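Local coordinates for protein PrgX (Enterococcus faecalis, PDB 2AWI) that acts as the receptor for the peptide sex pheromone cCF10 and as a repressor, probably DNA-binding, in the control of conjugation, at residues Thr133-Leu138 against Tyr165-Ser170; Ile112-Ile117 against Cys153-Asn158. The protein carries 1 engineered substitution. All coordinates share one frame; numbering follows the deposited sequence.

Both contacts join a helix to the next but one along the chain. Contact 2 pairs helix 107-122 with helix 150-159, and contact 1 pairs helix 128-142 with helix 165-172, so their segments alternate in sequence and the four helices pack as one block within the TPR-like region. The contacts are about 12 Å apart, centre to centre. Contact 2 is buried and contact 1 partly buried; their centres lie about 10 Å and about 19 Å, respectively, from the centre of the chain. They also touch directly: CG1 of V168 packs on the carbonyl O of V156 at 3.9 Å, and OG1 of T133 lies 4.2 Å from OH of Y113.

Contact 1 of 2, residues Thr133-Leu138 against Tyr165-Ser170; sequences TITSDL and YEEVSS
T135 and L138 of helix 128-142 meet E167 of helix 165-172 in a sparse, partly buried helix-helix contact in the TPR region, with L138 buried and T135 and E167 exposed. The closest CA atoms, those of T135 and E167, are 8.4 Å apart, and only 81 Å² is buried in all, so side chains must span the gap. E167 does most of this. With chi2 at -176° its chain is stretched out, and the carboxylate is carried toward the 128-142 helix. There OE1 stops 4.3 Å from OG1 of T135, too far for a hydrogen bond, and the two groups are simply polar neighbours at the exposed edge.

The buried half belongs to L138. Its side chain is also extended (chi2 -171°) and brings CD1 to 4.3 Å from the carbonyl O of E167, so the leucine methyl meets backbone, while E167's side chain reaches out beside T135.

A helix meeting the next but one, with the two segments running in the same general direction, is consistent with a TPR-type helical array. Away from the contact, each helix is held by other partners: D137 OD1 in a salt bridge with R103, Y165 OH in hydrogen bonds to E209 and Y213. L159 of helix 150-159 touches both L138 and V168 and so bridges the two helices, and F110 of helix 107-122 packs on D137 and L138.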
ATOM      1  N   THR A 133      49.462  17.217  -7.511  1.00 39.02           N
ATOM      2  CA  THR A 133      49.679  16.634  -8.831  1.00 36.48           C
ATOM      3  C   THR A 133      48.442  16.173  -9.597  1.00 34.31           C
ATOM      4  O   THR A 133      48.524  15.911 -10.801  1.00 31.03           O
ATOM      5  CB  THR A 133      50.632  15.420  -8.743  1.00 62.01           C
ATOM      6  OG1 THR A 133      49.965  14.337  -8.084  1.00 66.18           O
ATOM      7  CG2 THR A 133      51.893  15.780  -7.960  1.00 63.87           C
ATOM      8  N   ILE A 134      47.296  16.090  -8.927  1.00 35.89           N
ATOM      9  CA  ILE A 134      46.105  15.581  -9.591  1.00 35.61           C
ATOM     10  C   ILE A 134      45.722  16.276 -10.893  1.00 37.86           C
ATOM     11  O   ILE A 134      45.577  15.617 -11.924  1.00 40.27           O
ATOM     12  CB  ILE A 134      44.884  15.557  -8.633  1.00 50.03           C
ATOM     13  CG1 ILE A 134      43.743  14.759  -9.277  1.00 46.50           C
ATOM     14  CG2 ILE A 134      44.426  16.969  -8.313  1.00 48.48           C
ATOM     15  CD1 ILE A 134      44.105  13.316  -9.630  1.00 41.09           C
ATOM     16  N   THR A 135      45.560  17.593 -10.857  1.00 40.59           N
ATOM     17  CA  THR A 135      45.188  18.335 -12.057  1.00 41.04           C
ATOM     18  C   THR A 135      46.161  18.062 -13.197  1.00 40.28           C
ATOM     19  O   THR A 135      45.760  17.908 -14.349  1.00 43.11           O
ATOM     20  CB  THR A 135      45.138  19.850 -11.779  1.00 44.30           C
ATOM     21  OG1 THR A 135      44.046  20.134 -10.895  1.00 44.17           O
ATOM     22  CG2 THR A 135      44.958  20.627 -13.073  1.00 44.25           C
ATOM     23  N   SER A 136      47.440  17.992 -12.859  1.00 43.15           N
ATOM     24  CA  SER A 136      48.495  17.735 -13.831  1.00 41.60           C
ATOM     25  C   SER A 136      48.459  16.300 -14.374  1.00 40.73           C
ATOM     26  O   SER A 136      48.806  16.055 -15.533  1.00 40.22           O
ATOM     27  CB  SER A 136      49.856  18.007 -13.189  1.00 42.87           C
ATOM     28  OG  SER A 136      50.904  17.484 -13.984  1.00 44.49           O
ATOM     29  N   ASP A 137      48.052  15.356 -13.531  1.00 33.85           N
ATOM     30  CA  ASP A 137      47.961  13.958 -13.940  1.00 33.09           C
ATOM     31  C   ASP A 137      46.816  13.786 -14.932  1.00 33.40           C
ATOM     32  O   ASP A 137      46.985  13.186 -15.989  1.00 33.04           O
ATOM     33  CB  ASP A 137      47.716  13.060 -12.723  1.00 33.13           C
ATOM     34  CG  ASP A 137      48.927  12.961 -11.808  1.00 37.59           C
ATOM     35  OD1 ASP A 137      48.791  12.371 -10.716  1.00 39.23           O
ATOM     36  OD2 ASP A 137      50.013  13.464 -12.179  1.00 49.49           O
ATOM     37  N   LEU A 138      45.652  14.327 -14.594  1.00 27.34           N
ATOM     38  CA  LEU A 138      44.491  14.192 -15.465  1.00 29.20           C
ATOM     39  C   LEU A 138      44.740  14.746 -16.864  1.00 31.41           C
ATOM     40  O   LEU A 138      44.345  14.130 -17.857  1.00 30.51           O
ATOM     41  CB  LEU A 138      43.267  14.855 -14.825  1.00 39.00           C
ATOM     42  CG  LEU A 138      42.864  14.286 -13.452  1.00 38.21           C
ATOM     43  CD1 LEU A 138      41.518  14.862 -13.038  1.00 33.29           C
ATOM     44  CD2 LEU A 138      42.783  12.763 -13.504  1.00 31.64           C
ATOM     45  N   TYR A 165      32.809  17.126  -7.680  1.00 46.97           N
ATOM     46  CA  TYR A 165      32.154  16.786  -8.939  1.00 48.83           C
ATOM     47  C   TYR A 165      32.627  17.578 -10.161  1.00 49.59           C
ATOM     48  O   TYR A 165      32.904  17.000 -11.213  1.00 49.61           O
ATOM     49  CB  TYR A 165      30.639  16.945  -8.798  1.00 50.48           C
ATOM     50  CG  TYR A 165      29.890  16.612 -10.065  1.00 52.89           C
ATOM     51  CD1 TYR A 165      29.781  15.290 -10.508  1.00 46.15           C
ATOM     52  CD2 TYR A 165      29.323  17.619 -10.845  1.00 49.61           C
ATOM     53  CE1 TYR A 165      29.127  14.984 -11.698  1.00 46.63           C
ATOM     54  CE2 TYR A 165      28.668  17.324 -12.035  1.00 52.90           C
ATOM     55  CZ  TYR A 165      28.575  16.005 -12.457  1.00 53.66           C
ATOM     56  OH  TYR A 165      27.942  15.710 -13.638  1.00 56.16           O
ATOM     57  N   GLU A 166      32.730  18.896 -10.022  1.00 60.51           N
ATOM     58  CA  GLU A 166      33.127  19.750 -11.138  1.00 61.45           C
ATOM     59  C   GLU A 166      34.485  19.466 -11.785  1.00 59.68           C
ATOM     60  O   GLU A 166      34.662  19.713 -12.976  1.00 58.81           O
ATOM     61  CB  GLU A 166      33.060  21.219 -10.720  1.00119.29           C
ATOM     62  CG  GLU A 166      32.979  22.176 -11.901  1.00119.29           C
ATOM     63  CD  GLU A 166      31.730  21.956 -12.749  1.00119.29           C
ATOM     64  OE1 GLU A 166      31.607  22.614 -13.807  1.00119.29           O
ATOM     65  OE2 GLU A 166      30.872  21.131 -12.359  1.00119.29           O
ATOM     66  N   GLU A 167      35.441  18.958 -11.011  1.00 46.90           N
ATOM     67  CA  GLU A 167      36.764  18.654 -11.551  1.00 46.71           C
ATOM     68  C   GLU A 167      36.776  17.338 -12.326  1.00 46.76           C
ATOM     69  O   GLU A 167      37.761  17.007 -12.987  1.00 48.67           O
ATOM     70  CB  GLU A 167      37.796  18.560 -10.427  1.00 53.52           C
ATOM     71  CG  GLU A 167      38.009  19.837  -9.649  1.00 57.48           C
ATOM     72  CD  GLU A 167      39.108  19.694  -8.616  1.00 60.84           C
ATOM     73  OE1 GLU A 167      40.239  19.321  -9.005  1.00 59.73           O
ATOM     74  OE2 GLU A 167      38.841  19.953  -7.420  1.00 64.27           O
ATOM     75  N   VAL A 168      35.682  16.590 -12.239  1.00 33.78           N
ATOM     76  CA  VAL A 168      35.597  15.310 -12.914  1.00 32.24           C
ATOM     77  C   VAL A 168      34.614  15.341 -14.074  1.00 33.81           C
ATOM     78  O   VAL A 168      34.895  14.804 -15.144  1.00 33.15           O
ATOM     79  CB  VAL A 168      35.170  14.200 -11.927  1.00 36.28           C
ATOM     80  CG1 VAL A 168      35.107  12.859 -12.638  1.00 31.91           C
ATOM     81  CG2 VAL A 168      36.142  14.141 -10.767  1.00 30.86           C
ATOM     82  N   SER A 169      33.471  15.984 -13.864  1.00 43.85           N
ATOM     83  CA  SER A 169      32.438  16.057 -14.893  1.00 44.61           C
ATOM     84  C   SER A 169      32.964  16.306 -16.307  1.00 44.49           C
ATOM     85  O   SER A 169      32.621  15.583 -17.241  1.00 43.79           O
ATOM     86  CB  SER A 169      31.416  17.141 -14.540  1.00 65.36           C
ATOM     87  OG  SER A 169      32.020  18.421 -14.522  1.00 65.75           O
ATOM     88  N   SER A 170      33.795  17.326 -16.467  1.00 46.71           N
ATOM     89  CA  SER A 170      34.326  17.658 -17.784  1.00 48.98           C
ATOM     90  C   SER A 170      35.122  16.507 -18.395  1.00 47.93           C
ATOM     91  O   SER A 170      35.277  16.431 -19.612  1.00 48.50           O
ATOM     92  CB  SER A 170      35.193  18.920 -17.703  1.00 49.89           C
ATOM     93  OG  SER A 170      36.262  18.753 -16.790  1.00 51.40           O
TER

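Contact 2 of 2, residues Ile112-Ile117 against Cys153-Asn158; sequences IYLGYI and CEIVSN. Engineered in segment 153-158: C153 (natural residue Tyr).
L114 and N158 bring helices 107-122 and 150-159 close together, their CA atoms 6.2 Å apart. The contact is chiefly apolar and L114 carries it. Its CG stands anti to the carbonyl carbon (chi1 -64°) and CD1 continues the extended chain, which sends that methyl between two residues one turn apart. CD1 lies 3.7 Å from CB of N158 and 3.9 Å from the carbonyl O of I155, with CG2 of I155 rather looser at 4.3 Å. Nearer the backbone, CB of L114 meets CB of N158 at 3.9 Å, so the asparagine offers the leucine its aliphatic carbon.

The polar end of N158 is engaged with S111, one turn before the leucine: its OD1 is hydrogen-bonded to OG of S111. That hydroxyl also bonds OE2 of E154, which in turn forms a salt bridge with K79 of helix 74-87. A polar network thus flanks the apolar core of the contact and ties the same two helices.

On other sides, Y116 packs on helices 74-87 and 92-102, while V156 and the engineered C153 touch V193 of helix 184-203. The two segments share a general direction, with antiparallel helix 128-142 between them in sequence, consistent with TPR-type helical hairpins.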
ATOM      1  N   ILE A 112      44.591   2.199  -9.560  1.00 34.99           N
ATOM      2  CA  ILE A 112      44.990   1.670  -8.261  1.00 36.55           C
ATOM      3  C   ILE A 112      45.366   2.838  -7.349  1.00 37.03           C
ATOM      4  O   ILE A 112      44.978   2.885  -6.179  1.00 35.81           O
ATOM      5  CB  ILE A 112      46.193   0.718  -8.397  1.00 36.16           C
ATOM      6  CG1 ILE A 112      45.779  -0.532  -9.175  1.00 34.93           C
ATOM      7  CG2 ILE A 112      46.709   0.337  -7.028  1.00 32.70           C
ATOM      8  CD1 ILE A 112      46.938  -1.450  -9.513  1.00 39.20           C
ATOM      9  N   TYR A 113      46.119   3.778  -7.912  1.00 40.64           N
ATOM     10  CA  TYR A 113      46.561   4.974  -7.204  1.00 40.62           C
ATOM     11  C   TYR A 113      45.386   5.686  -6.542  1.00 40.44           C
ATOM     12  O   TYR A 113      45.432   5.994  -5.354  1.00 42.05           O
ATOM     13  CB  TYR A 113      47.254   5.918  -8.189  1.00 41.33           C
ATOM     14  CG  TYR A 113      47.464   7.318  -7.666  1.00 44.08           C
ATOM     15  CD1 TYR A 113      48.399   7.578  -6.662  1.00 44.17           C
ATOM     16  CD2 TYR A 113      46.714   8.383  -8.165  1.00 36.35           C
ATOM     17  CE1 TYR A 113      48.585   8.867  -6.168  1.00 41.38           C
ATOM     18  CE2 TYR A 113      46.889   9.673  -7.680  1.00 35.65           C
ATOM     19  CZ  TYR A 113      47.827   9.910  -6.681  1.00 41.64           C
ATOM     20  OH  TYR A 113      48.012  11.187  -6.201  1.00 43.45           O
ATOM     21  N   LEU A 114      44.337   5.955  -7.315  1.00 33.15           N
ATOM     22  CA  LEU A 114      43.153   6.628  -6.781  1.00 32.64           C
ATOM     23  C   LEU A 114      42.518   5.758  -5.697  1.00 34.68           C
ATOM     24  O   LEU A 114      41.745   6.242  -4.864  1.00 34.23           O
ATOM     25  CB  LEU A 114      42.135   6.903  -7.898  1.00 30.10           C
ATOM     26  CG  LEU A 114      42.588   7.872  -8.999  1.00 26.82           C
ATOM     27  CD1 LEU A 114      41.529   7.954 -10.100  1.00 19.19           C
ATOM     28  CD2 LEU A 114      42.854   9.248  -8.390  1.00 21.10           C
ATOM     29  N   GLY A 115      42.849   4.468  -5.726  1.00 44.62           N
ATOM     30  CA  GLY A 115      42.337   3.545  -4.731  1.00 44.72           C
ATOM     31  C   GLY A 115      42.961   3.874  -3.386  1.00 46.90           C
ATOM     32  O   GLY A 115      42.312   3.779  -2.339  1.00 47.06           O
ATOM     33  N   TYR A 116      44.231   4.263  -3.417  1.00 40.71           N
ATOM     34  CA  TYR A 116      44.939   4.638  -2.200  1.00 42.03           C
ATOM     35  C   TYR A 116      44.457   6.001  -1.705  1.00 42.14           C
ATOM     36  O   TYR A 116      44.313   6.216  -0.501  1.00 43.44           O
ATOM     37  CB  TYR A 116      46.447   4.688  -2.444  1.00 47.60           C
ATOM     38  CG  TYR A 116      47.122   3.336  -2.489  1.00 49.30           C
ATOM     39  CD1 TYR A 116      46.845   2.423  -3.508  1.00 45.51           C
ATOM     40  CD2 TYR A 116      48.053   2.976  -1.515  1.00 47.90           C
ATOM     41  CE1 TYR A 116      47.486   1.180  -3.554  1.00 46.91           C
ATOM     42  CE2 TYR A 116      48.697   1.742  -1.551  1.00 48.76           C
ATOM     43  CZ  TYR A 116      48.411   0.850  -2.570  1.00 47.13           C
ATOM     44  OH  TYR A 116      49.056  -0.364  -2.594  1.00 47.88           O
ATOM     45  N   ILE A 117      44.208   6.921  -2.631  1.00 54.67           N
ATOM     46  CA  ILE A 117      43.740   8.249  -2.252  1.00 54.16           C
ATOM     47  C   ILE A 117      42.417   8.125  -1.519  1.00 54.91           C
ATOM     48  O   ILE A 117      42.179   8.806  -0.523  1.00 55.12           O
ATOM     49  CB  ILE A 117      43.548   9.156  -3.484  1.00 42.11           C
ATOM     50  CG1 ILE A 117      44.895   9.377  -4.172  1.00 44.97           C
ATOM     51  CG2 ILE A 117      42.938  10.494  -3.065  1.00 38.79           C
ATOM     52  CD1 ILE A 117      45.938  10.030  -3.287  1.00 47.27           C
ATOM     53  N   CYS A 153      36.534   4.502 -17.834  1.00 32.72           N
ATOM     54  CA  CYS A 153      35.299   4.701 -17.093  1.00 31.52           C
ATOM     55  C   CYS A 153      35.470   4.260 -15.639  1.00 30.41           C
ATOM     56  O   CYS A 153      34.758   4.725 -14.757  1.00 30.33           O
ATOM     57  CB  CYS A 153      34.148   3.955 -17.766  1.00 34.86           C
ATOM     58  SG  CYS A 153      33.580   4.790 -19.280  1.00 35.95           S
ATOM     59  N   GLU A 154      36.430   3.378 -15.382  1.00 36.82           N
ATOM     60  CA  GLU A 154      36.680   2.937 -14.015  1.00 37.59           C
ATOM     61  C   GLU A 154      37.374   4.106 -13.319  1.00 36.74           C
ATOM     62  O   GLU A 154      37.021   4.480 -12.200  1.00 39.56           O
ATOM     63  CB  GLU A 154      37.581   1.696 -13.999  1.00 34.82           C
ATOM     64  CG  GLU A 154      37.733   1.057 -12.626  1.00 40.81           C
ATOM     65  CD  GLU A 154      38.675  -0.139 -12.633  1.00 43.94           C
ATOM     66  OE1 GLU A 154      38.476  -1.062 -13.462  1.00 43.39           O
ATOM     67  OE2 GLU A 154      39.616  -0.160 -11.805  1.00 53.82           O
ATOM     68  N   ILE A 155      38.362   4.681 -13.999  1.00 30.82           N
ATOM     69  CA  ILE A 155      39.101   5.828 -13.472  1.00 29.04           C
ATOM     70  C   ILE A 155      38.139   6.972 -13.142  1.00 29.70           C
ATOM     71  O   ILE A 155      38.190   7.550 -12.058  1.00 28.52           O
ATOM     72  CB  ILE A 155      40.157   6.315 -14.501  1.00 31.48           C
ATOM     73  CG1 ILE A 155      41.377   5.389 -14.453  1.00 27.33           C
ATOM     74  CG2 ILE A 155      40.532   7.764 -14.229  1.00 32.39           C
ATOM     75  CD1 ILE A 155      42.433   5.680 -15.504  1.00 27.57           C
ATOM     76  N   VAL A 156      37.251   7.289 -14.075  1.00 32.13           N
ATOM     77  CA  VAL A 156      36.288   8.361 -13.852  1.00 33.24           C
ATOM     78  C   VAL A 156      35.465   8.128 -12.591  1.00 32.88           C
ATOM     79  O   VAL A 156      35.180   9.060 -11.842  1.00 31.82           O
ATOM     80  CB  VAL A 156      35.343   8.508 -15.052  1.00 30.76           C
ATOM     81  CG1 VAL A 156      33.953   8.894 -14.580  1.00 34.80           C
ATOM     82  CG2 VAL A 156      35.885   9.579 -15.985  1.00 30.65           C
ATOM     83  N   SER A 157      35.074   6.878 -12.374  1.00 31.64           N
ATOM     84  CA  SER A 157      34.286   6.507 -11.209  1.00 31.89           C
ATOM     85  C   SER A 157      35.105   6.713  -9.938  1.00 31.09           C
ATOM     86  O   SER A 157      34.598   7.205  -8.930  1.00 32.43           O
ATOM     87  CB  SER A 157      33.865   5.042 -11.324  1.00 27.99           C
ATOM     88  OG  SER A 157      33.123   4.639 -10.186  1.00 29.95           O
ATOM     89  N   ASN A 158      36.375   6.326  -9.997  1.00 34.16           N
ATOM     90  CA  ASN A 158      37.282   6.470  -8.864  1.00 36.76           C
ATOM     91  C   ASN A 158      37.475   7.955  -8.529  1.00 39.20           C
ATOM     92  O   ASN A 158      37.617   8.318  -7.361  1.00 38.98           O
ATOM     93  CB  ASN A 158      38.640   5.837  -9.195  1.00 36.68           C
ATOM     94  CG  ASN A 158      38.564   4.324  -9.372  1.00 38.22           C
ATOM     95  OD1 ASN A 158      39.447   3.716  -9.981  1.00 43.95           O
ATOM     96  ND2 ASN A 158      37.524   3.710  -8.825  1.00 33.15           N
TER